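Local coordinates for Swi5-dependent recombination DNA repair protein 1 (Schizosaccharomyces pombe, PDB 3VIQ) that partners Swi5 in a recombination activator that promotes Rad51-mediated strand exchange, serving DNA recombination repair and meiotic chromosome segregation, at the interface of chains A and B. Coordinates in Å, arbitrary orientation; residue numbers count along the deposited sequence, not the author numbering. Chains: chain A, Swi5-dependent recombination DNA repair protein 1; chain B, Mating-type switching protein swi5.

Contact 1: the interface of chains A and B. Residues chain A 32, 37-38, 41; chain B 42-43, 46-47.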
loop_
_atom_site.group_PDB
_atom_site.type_symbol
_atom_site.label_atom_id
_atom_site.label_comp_id
_atom_site.label_asym_id
_atom_site.label_seq_id
_atom_site.Cartn_x
_atom_site.Cartn_y
_atom_site.Cartn_z
ATOM N N VAL A 32 3.274 -13.294 -11.745
ATOM C CA VAL A 32 2.000 -12.744 -11.317
ATOM C C VAL A 32 0.845 -13.332 -12.126
ATOM O O VAL A 32 -0.169 -13.712 -11.538
ATOM C CB VAL A 32 1.971 -11.202 -11.323
ATOM C CG1 VAL A 32 0.542 -10.675 -11.083
ATOM C CG2 VAL A 32 2.942 -10.671 -10.285
ATOM N N GLU A 37 -4.070 -14.197 -8.931
ATOM C CA GLU A 37 -4.788 -13.960 -7.678
ATOM C C GLU A 37 -5.412 -12.558 -7.516
ATOM O O GLU A 37 -5.910 -12.224 -6.450
ATOM C CB GLU A 37 -3.867 -14.279 -6.497
ATOM C CG GLU A 37 -2.724 -13.287 -6.310
ATOM C CD GLU A 37 -1.724 -13.719 -5.233
ATOM O OE1 GLU A 37 -0.978 -12.852 -4.701
ATOM O OE2 GLU A 37 -1.684 -14.925 -4.938
ATOM N N ASP A 38 -5.431 -11.746 -8.552
ATOM C CA ASP A 38 -5.942 -10.386 -8.390
ATOM C C ASP A 38 -7.433 -10.403 -8.030
ATOM O O ASP A 38 -7.880 -9.584 -7.237
ATOM C CB ASP A 38 -5.739 -9.559 -9.645
ATOM C CG ASP A 38 -4.285 -9.154 -9.876
ATOM O OD1 ASP A 38 -3.351 -9.624 -9.154
ATOM O OD2 ASP A 38 -4.107 -8.354 -10.828
ATOM N N LEU A 41 -7.795 -11.331 -4.468
ATOM C CA LEU A 41 -7.375 -10.230 -3.622
ATOM C C LEU A 41 -8.469 -9.169 -3.519
ATOM O O LEU A 41 -8.775 -8.734 -2.429
ATOM C CB LEU A 41 -6.045 -9.646 -4.112
ATOM C CG LEU A 41 -4.780 -10.509 -3.858
ATOM C CD1 LEU A 41 -3.569 -9.881 -4.562
ATOM C CD2 LEU A 41 -4.500 -10.754 -2.433
ATOM N N LYS B 42 -0.383 -3.441 -10.574
ATOM C CA LYS B 42 -1.759 -3.679 -10.093
ATOM C C LYS B 42 -1.738 -4.730 -8.974
ATOM O O LYS B 42 -2.455 -4.603 -7.986
ATOM C CB LYS B 42 -2.693 -4.107 -11.221
ATOM C CG LYS B 42 -4.048 -4.610 -10.771
ATOM C CD LYS B 42 -5.062 -4.772 -11.938
ATOM C CE LYS B 42 -6.201 -5.712 -11.515
ATOM N NZ LYS B 42 -7.495 -5.456 -12.214
ATOM N N HIS B 43 -0.877 -5.735 -9.120
ATOM C CA HIS B 43 -0.773 -6.826 -8.164
ATOM C C HIS B 43 -0.211 -6.293 -6.864
ATOM O O HIS B 43 -0.781 -6.543 -5.811
ATOM C CB HIS B 43 0.070 -8.008 -8.708
ATOM C CG HIS B 43 0.167 -9.169 -7.756
ATOM N ND1 HIS B 43 1.338 -9.512 -7.109
ATOM C CD2 HIS B 43 -0.766 -10.058 -7.339
ATOM C CE1 HIS B 43 1.115 -10.556 -6.332
ATOM N NE2 HIS B 43 -0.158 -10.894 -6.440
ATOM N N LEU B 46 -2.947 -4.246 -4.923
ATOM C CA LEU B 46 -3.879 -5.200 -4.310
ATOM C C LEU B 46 -3.299 -5.962 -3.095
ATOM O O LEU B 46 -3.962 -6.037 -2.035
ATOM C CB LEU B 46 -4.434 -6.149 -5.352
ATOM C CG LEU B 46 -5.359 -5.439 -6.347
ATOM C CD1 LEU B 46 -5.728 -6.390 -7.502
ATOM C CD2 LEU B 46 -6.624 -4.879 -5.664
ATOM N N LEU B 47 -2.066 -6.465 -3.199
ATOM C CA LEU B 47 -1.461 -7.209 -2.082
ATOM C C LEU B 47 -1.262 -6.281 -0.879
ATOM O O LEU B 47 -1.472 -6.691 0.282
ATOM C CB LEU B 47 -0.125 -7.830 -2.502
ATOM C CG LEU B 47 0.517 -8.874 -1.577
ATOM C CD1 LEU B 47 -0.418 -10.099 -1.453
ATOM C CD2 LEU B 47 1.920 -9.352 -2.073
#

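Contact 2: the interface of chains A and B. Residues chain A 51, 54-55, 58; chain B 61, 78-79.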
loop_
_atom_site.group_PDB
_atom_site.type_symbol
_atom_site.label_atom_id
_atom_site.label_comp_id
_atom_site.label_asym_id
_atom_site.label_seq_id
_atom_site.Cartn_x
_atom_site.Cartn_y
_atom_site.Cartn_z
ATOM N N ALA A 51 -15.596 -6.426 7.323
ATOM C CA ALA A 51 -15.323 -6.839 8.723
ATOM C C ALA A 51 -14.800 -5.682 9.585
ATOM O O ALA A 51 -15.337 -5.419 10.653
ATOM C CB ALA A 51 -14.385 -8.026 8.798
ATOM N N GLN A 54 -17.659 -3.008 10.331
ATOM C CA GLN A 54 -18.598 -3.572 11.289
ATOM C C GLN A 54 -17.976 -3.581 12.694
ATOM O O GLN A 54 -18.608 -3.106 13.660
ATOM C CB GLN A 54 -18.926 -4.994 10.830
ATOM C CG GLN A 54 -20.135 -5.638 11.408
ATOM C CD GLN A 54 -20.377 -7.050 10.826
ATOM O OE1 GLN A 54 -19.905 -7.387 9.730
ATOM N NE2 GLN A 54 -21.100 -7.874 11.577
ATOM N N ALA A 55 -16.738 -4.097 12.813
ATOM C CA ALA A 55 -16.042 -4.123 14.111
ATOM C C ALA A 55 -15.753 -2.707 14.629
ATOM O O ALA A 55 -15.876 -2.451 15.838
ATOM C CB ALA A 55 -14.743 -4.936 14.030
ATOM N N VAL A 58 -18.915 -1.413 16.251
ATOM C CA VAL A 58 -19.141 -2.044 17.556
ATOM C C VAL A 58 -18.225 -1.429 18.633
ATOM O O VAL A 58 -18.681 -1.185 19.742
ATOM C CB VAL A 58 -18.903 -3.572 17.522
ATOM C CG1 VAL A 58 -19.169 -4.177 18.891
ATOM C CG2 VAL A 58 -19.804 -4.247 16.463
ATOM N N ILE B 61 -11.435 -6.970 15.481
ATOM C CA ILE B 61 -12.118 -8.195 15.906
ATOM C C ILE B 61 -11.478 -8.772 17.184
ATOM O O ILE B 61 -12.200 -9.209 18.090
ATOM C CB ILE B 61 -12.121 -9.310 14.836
ATOM C CG1 ILE B 61 -12.872 -8.860 13.560
ATOM C CG2 ILE B 61 -12.735 -10.585 15.460
ATOM C CD1 ILE B 61 -12.644 -9.770 12.289
ATOM N N ARG B 78 -19.682 -13.889 12.845
ATOM C CA ARG B 78 -20.393 -12.632 13.058
ATOM C C ARG B 78 -19.876 -11.523 12.137
ATOM O O ARG B 78 -20.647 -10.671 11.677
ATOM C CB ARG B 78 -20.206 -12.211 14.512
ATOM C CG ARG B 78 -20.677 -10.816 14.856
ATOM C CD ARG B 78 -20.888 -10.688 16.357
ATOM N NE ARG B 78 -20.701 -9.312 16.796
ATOM C CZ ARG B 78 -20.318 -8.952 18.016
ATOM N NH1 ARG B 78 -20.077 -9.863 18.963
ATOM N NH2 ARG B 78 -20.167 -7.664 18.281
ATOM N N PHE B 79 -18.576 -11.552 11.868
ATOM C CA PHE B 79 -17.954 -10.567 10.984
ATOM C C PHE B 79 -17.784 -10.975 9.528
ATOM O O PHE B 79 -17.264 -10.198 8.750
ATOM C CB PHE B 79 -16.637 -10.076 11.601
ATOM C CG PHE B 79 -16.855 -9.341 12.886
ATOM C CD1 PHE B 79 -17.499 -8.111 12.883
ATOM C CD2 PHE B 79 -16.496 -9.907 14.117
ATOM C CE1 PHE B 79 -17.748 -7.433 14.079
ATOM C CE2 PHE B 79 -16.757 -9.243 15.301
ATOM C CZ PHE B 79 -17.380 -7.994 15.276
HETATM O O HOH W 1 -21.086 -9.932 8.891
#

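Contact 3: the interface of chains A and B. Residues chain A 41-42, 45, 110; chain B 46-47, 49-50.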
loop_
_atom_site.group_PDB
_atom_site.type_symbol
_atom_site.label_atom_id
_atom_site.label_comp_id
_atom_site.label_asym_id
_atom_site.label_seq_id
_atom_site.Cartn_x
_atom_site.Cartn_y
_atom_site.Cartn_z
ATOM N N LEU A 41 -7.795 -11.331 -4.468
ATOM C CA LEU A 41 -7.375 -10.230 -3.622
ATOM C C LEU A 41 -8.469 -9.169 -3.519
ATOM O O LEU A 41 -8.775 -8.734 -2.429
ATOM C CB LEU A 41 -6.045 -9.646 -4.112
ATOM C CG LEU A 41 -4.780 -10.509 -3.858
ATOM C CD1 LEU A 41 -3.569 -9.881 -4.562
ATOM C CD2 LEU A 41 -4.500 -10.754 -2.433
ATOM N N GLN A 42 -9.093 -8.796 -4.635
ATOM C CA GLN A 42 -10.227 -7.865 -4.617
ATOM C C GLN A 42 -11.430 -8.336 -3.794
ATOM O O GLN A 42 -12.032 -7.524 -3.061
ATOM C CB GLN A 42 -10.679 -7.527 -6.039
ATOM C CG GLN A 42 -9.667 -6.604 -6.743
ATOM C CD GLN A 42 -9.789 -6.589 -8.255
ATOM O OE1 GLN A 42 -10.328 -7.523 -8.864
ATOM N NE2 GLN A 42 -9.262 -5.518 -8.877
ATOM N N ILE A 45 -10.390 -8.302 -0.138
ATOM C CA ILE A 45 -10.343 -6.929 0.361
ATOM C C ILE A 45 -11.736 -6.448 0.796
ATOM O O ILE A 45 -11.861 -5.783 1.841
ATOM C CB ILE A 45 -9.719 -5.960 -0.692
ATOM C CG1 ILE A 45 -8.189 -6.123 -0.704
ATOM C CG2 ILE A 45 -10.104 -4.505 -0.427
ATOM C CD1 ILE A 45 -7.536 -5.537 -1.987
ATOM N N LEU A 110 -7.507 3.822 2.878
ATOM C CA LEU A 110 -7.915 2.416 3.019
ATOM C C LEU A 110 -9.406 2.302 3.393
ATOM O O LEU A 110 -10.181 1.550 2.780
ATOM C CB LEU A 110 -7.046 1.747 4.092
ATOM C CG LEU A 110 -7.154 0.237 4.286
ATOM C CD1 LEU A 110 -6.811 -0.484 3.004
ATOM C CD2 LEU A 110 -6.231 -0.192 5.388
ATOM N N LEU B 46 -2.947 -4.246 -4.923
ATOM C CA LEU B 46 -3.879 -5.200 -4.310
ATOM C C LEU B 46 -3.299 -5.962 -3.095
ATOM O O LEU B 46 -3.962 -6.037 -2.035
ATOM C CB LEU B 46 -4.434 -6.149 -5.352
ATOM C CG LEU B 46 -5.359 -5.439 -6.347
ATOM C CD1 LEU B 46 -5.728 -6.390 -7.502
ATOM C CD2 LEU B 46 -6.624 -4.879 -5.664
ATOM N N LEU B 47 -2.066 -6.465 -3.199
ATOM C CA LEU B 47 -1.461 -7.209 -2.082
ATOM C C LEU B 47 -1.262 -6.281 -0.879
ATOM O O LEU B 47 -1.472 -6.691 0.282
ATOM C CB LEU B 47 -0.125 -7.830 -2.502
ATOM C CG LEU B 47 0.517 -8.874 -1.577
ATOM C CD1 LEU B 47 -0.418 -10.099 -1.453
ATOM C CD2 LEU B 47 1.920 -9.352 -2.073
ATOM N N THR B 49 -2.994 -3.423 -0.162
ATOM C CA THR B 49 -4.305 -3.194 0.411
ATOM C C THR B 49 -4.837 -4.401 1.189
ATOM O O THR B 49 -5.337 -4.240 2.280
ATOM C CB THR B 49 -5.272 -2.800 -0.705
ATOM O OG1 THR B 49 -4.715 -1.683 -1.404
ATOM C CG2 THR B 49 -6.671 -2.472 -0.155
ATOM N N TYR B 50 -4.707 -5.606 0.641
ATOM C CA TYR B 50 -5.215 -6.808 1.310
ATOM C C TYR B 50 -4.515 -7.069 2.645
ATOM O O TYR B 50 -5.175 -7.312 3.674
ATOM C CB TYR B 50 -5.039 -8.016 0.411
ATOM C CG TYR B 50 -5.111 -9.322 1.127
ATOM C CD1 TYR B 50 -6.302 -9.759 1.644
ATOM C CD2 TYR B 50 -3.976 -10.132 1.309
ATOM C CE1 TYR B 50 -6.404 -10.969 2.300
ATOM C CE2 TYR B 50 -4.072 -11.372 1.987
ATOM C CZ TYR B 50 -5.309 -11.775 2.454
ATOM O OH TYR B 50 -5.512 -12.951 3.118
#

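Contact 4: the interface of chains A and B. Residues chain A 9, 12-13, 16; chain B 10, 13-14, 17.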
loop_
_atom_site.group_PDB
_atom_site.type_symbol
_atom_site.label_atom_id
_atom_site.label_comp_id
_atom_site.label_asym_id
_atom_site.label_seq_id
_atom_site.Cartn_x
_atom_site.Cartn_y
_atom_site.Cartn_z
ATOM N N ARG A 9 29.589 5.156 -24.950
ATOM C CA ARG A 9 29.652 4.178 -23.860
ATOM C C ARG A 9 28.632 4.504 -22.756
ATOM O O ARG A 9 27.957 3.620 -22.256
ATOM C CB ARG A 9 31.045 4.102 -23.247
ATOM C CG ARG A 9 31.168 3.116 -22.085
ATOM C CD ARG A 9 32.655 2.940 -21.621
ATOM N NE ARG A 9 33.168 4.129 -20.977
ATOM C CZ ARG A 9 34.378 4.262 -20.415
ATOM N NH1 ARG A 9 35.248 3.261 -20.392
ATOM N NH2 ARG A 9 34.712 5.427 -19.865
ATOM N N LEU A 12 25.049 3.774 -23.956
ATOM C CA LEU A 12 24.771 2.336 -24.032
ATOM C C LEU A 12 24.636 1.733 -22.641
ATOM O O LEU A 12 23.766 0.907 -22.413
ATOM C CB LEU A 12 25.836 1.615 -24.840
ATOM C CG LEU A 12 25.809 1.862 -26.340
ATOM C CD1 LEU A 12 27.168 1.499 -26.930
ATOM C CD2 LEU A 12 24.687 1.044 -27.040
ATOM N N GLU A 13 25.485 2.165 -21.715
ATOM C CA GLU A 13 25.366 1.716 -20.337
ATOM C C GLU A 13 23.997 2.038 -19.683
ATOM O O GLU A 13 23.456 1.204 -18.945
ATOM C CB GLU A 13 26.501 2.302 -19.468
ATOM C CG GLU A 13 27.814 1.538 -19.654
ATOM C CD GLU A 13 29.012 2.263 -19.088
ATOM O OE1 GLU A 13 28.861 3.373 -18.521
ATOM O OE2 GLU A 13 30.127 1.724 -19.246
ATOM N N VAL A 16 21.358 -0.328 -21.331
ATOM C CA VAL A 16 21.510 -1.658 -20.763
ATOM C C VAL A 16 20.837 -1.794 -19.375
ATOM O O VAL A 16 20.102 -2.757 -19.140
ATOM C CB VAL A 16 22.994 -2.081 -20.660
ATOM C CG1 VAL A 16 23.130 -3.276 -19.743
ATOM C CG2 VAL A 16 23.569 -2.377 -22.053
ATOM N N VAL B 10 32.889 -0.534 -26.208
ATOM C CA VAL B 10 31.665 0.003 -26.813
ATOM C C VAL B 10 31.002 -1.103 -27.640
ATOM O O VAL B 10 29.805 -1.270 -27.542
ATOM C CB VAL B 10 31.939 1.266 -27.641
ATOM C CG1 VAL B 10 30.789 1.581 -28.598
ATOM C CG2 VAL B 10 32.221 2.446 -26.714
ATOM N N LEU B 13 29.210 -3.515 -25.403
ATOM C CA LEU B 13 27.977 -2.941 -24.868
ATOM C C LEU B 13 26.884 -3.012 -25.945
ATOM O O LEU B 13 25.708 -3.202 -25.632
ATOM C CB LEU B 13 28.222 -1.491 -24.435
ATOM C CG LEU B 13 28.903 -1.381 -23.060
ATOM C CD1 LEU B 13 29.528 0.018 -22.868
ATOM C CD2 LEU B 13 27.911 -1.698 -21.932
ATOM N N GLU B 14 27.281 -2.859 -27.211
ATOM C CA GLU B 14 26.334 -2.924 -28.292
ATOM C C GLU B 14 25.758 -4.317 -28.302
ATOM O O GLU B 14 24.559 -4.458 -28.381
ATOM C CB GLU B 14 26.956 -2.588 -29.647
ATOM C CG GLU B 14 27.146 -1.107 -29.871
ATOM C CD GLU B 14 28.089 -0.748 -31.020
ATOM O OE1 GLU B 14 28.731 -1.624 -31.641
ATOM O OE2 GLU B 14 28.198 0.461 -31.303
ATOM N N LYS B 17 23.462 -4.962 -25.236
ATOM C CA LYS B 17 22.164 -4.332 -25.505
ATOM C C LYS B 17 21.291 -5.142 -26.468
ATOM O O LYS B 17 20.094 -5.322 -26.222
ATOM C CB LYS B 17 22.362 -2.929 -26.066
ATOM C CG LYS B 17 21.058 -2.262 -26.403
ATOM C CD LYS B 17 21.232 -0.863 -26.955
ATOM C CE LYS B 17 19.872 -0.196 -27.195
ATOM N NZ LYS B 17 20.053 0.947 -28.100
#

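Contact 1: the interface of chains A and B
Helix 3-35 of chain A, the short turn after it and the start of helix 38-68 all meet one face of helix 36-67 of chain B, where the C-terminal domain of the SFR1/MEI5-family protein turns between its two long helices against Swi5. The imidazole of B:His43 is the centre of the patch. Its NE2 donates to the carboxylate oxygen OE1 of A:Glu37 at 2.7 Å, with 161° at the hydrogen. The acceptor lies in the ring plane, but the bond enters on the anti side of the carboxylate, 33° out of that group's plane. A:Glu37 gets there with CG wedged between its backbone N and carbonyl carbon (chi1 70°) and the chain extended beyond. A:Asp38 puts OD1 at the ring edge, 3.2 Å from B:His43 CD2, its carboxylate nearly coplanar with the imidazole. The two methyls of A:Val32 pack against the other part of the histidine, CG2 lying 3.7 Å from B:His43 ND1. An alanine in place of B:His43 would probably leave A:Glu37 without its donor and a gap where the ring meets A:Val32 CG2. Next to the ring, A:Leu41 CD1 touches B:Leu46 CB at 3.9 Å, while B:Leu46 CD1 reaches A:Asp38 CB at 3.8 Å.

Contact 2: the interface of chains A and B
Apolar packing between A:Ala55, A:Gln54 and the ring of B:Phe79 forms the body of this Swi5-Sfr1 heterodimer contact. The ring atom CE1 lies 3.7 Å from A:Ala55 CA, a close approach to the helix backbone that the small alanine side chain presumably permits. A:Gln54 runs along the rim of the same ring: its CB lies in the ring plane at the edge, and its CD comes within 3.7 Å of B:Phe79 CD1, the amide and ring planes 56° apart. Within chain B, CG of B:Arg78 stands over the centre of one ring face, 4.2 Å above the plane, which probably helps to hold the phenyl group in place. A:Ala51 adds its CB, 3.6 Å from the backbone O of B:Phe79.

Polar contact is made by the A:Gln54 side-chain amide. With CG opposite the backbone N (chi1 -163°) and the chain extended, NE2 donates to the backbone O of B:Arg78 at 2.8 Å; the bond is bent, 138° at the hydrogen, and tilted from the carbonyl plane. Water 1 bridges the same carbonyl to A:Gln54 OE1, 2.9 Å from that oxygen, so both ends of the amide are tied to one backbone group.

At the outer edge, A:Val58 CG1 meets the guanidinium edge of B:Arg78 in plane. The site joins the middle of chain A helix 38-68 to the short C-terminal helix 76-79 of chain B, beside helix 36-67.

Contact 3: the interface of chains A and B
A:Ile45 forms the apolar centre, inserted between B:Leu46 and, a turn later on chain B helix 36-67, the neighbours B:Thr49 and B:Tyr50. With CG1 opposite the carbonyl carbon (chi1 -77°) and CD1 carried onward by an extended second torsion, the longer branch points into the partner helix. Its CG1 rests 3.7 Å from B:Tyr50 CA, contact with the backbone itself, while CD1 ends among B:Leu46 CD2 at 3.8 Å, B:Thr49 CG2 at 3.7 Å and the backbone O of B:Leu46. An alanine at A:Ile45 would probably leave a gap against B:Thr49 and the backbone at B:Tyr50, weakening the fit between the two helices.

One turn earlier on helix 38-68, A:Leu41 uses its second methyl here: CD2 lies 3.8 Å from B:Tyr50 CD2, the leucine and tyrosine side chains crossing at about a right angle. These neighbours make a continuous apolar strip along the two paired helices.

Toward the rim the contacts involve side chains that also carry polar groups. A:Gln42 lays its aliphatic stem over B:Leu46, with A:Gln42 CG 3.7 Å from B:Leu46 CD2. Its amide nitrogen remains beside the other leucine methyl. B:Thr49 turns its methyl, rather than its hydroxyl, toward chain A. That methyl is shared with the non-helical segment near the C-terminus of chain A: A:Leu110 CD1 lies 3.7 Å from B:Thr49 CG2, the two side chains passing in opposite directions.

Contact 4: the interface of chains A and B
This is a parallel, coiled-coil-like interface in which helix 3-35 of chain A packs along helix 3-29 of chain B, joining the N-terminal parts of this Sfr1 fragment and Swi5 into a paired rod. Two leucines carry most of the contact, A:Leu12 and B:Leu13, passing each other in roughly opposite directions with their CB atoms 3.9 Å apart. Each then reaches across to the opposite helix in its own direction.

B:Leu13 leans toward A:Arg9 and A:Glu13, residues one turn apart. Its CD1 lies 3.6 Å from A:Arg9 CG and 3.9 Å from A:Glu13 CG, so it is flanked by the aliphatic stems of two charged side chains. The arginine chain leaves its CG anti to the backbone N (chi1 179°), which brings this methylene toward the leucine before the chain bends at its third torsion.

A:Leu12 divides its methyls among residues of the partner. CD1 faces B:Glu14 CG at 3.9 Å and also approaches the B:Val10 side chain and carbonyl, whereas CD2 meets B:Lys17 CD at 3.9 Å, the leucine and lysine side chains crossing at about a right angle. B:Val10 completes the neighbouring turn, its CG2 standing 4.0 Å from A:Arg9 CB.

The leucines are thus bordered by methylenes of arginine, glutamate and lysine, whose charged ends lie farther along the same chains. By zipping the two N-terminal helices together, the site probably helps to hold Sfr1 and Swi5 in register along the elongated activator.

Contacts 1 and 3 adjoin, their C-alpha centres about 7 Å apart, and share A:Leu41, B:Leu46 and B:Leu47, making one continuous seam between chain A helix 38-68 and chain B helix 36-67. Contact 2 extends that pairing about 18 Å from contact 3, bringing in the C-terminal helix of chain B. Contact 4 lies about 35 Å from contact 1 and 58 Å from contact 2, on the earlier helices of both chains; chain A helix 3-35 also reaches contact 1. The heterodimer is therefore joined at points spread along an elongated, kinked body, so its shape probably depends on both helix pairs.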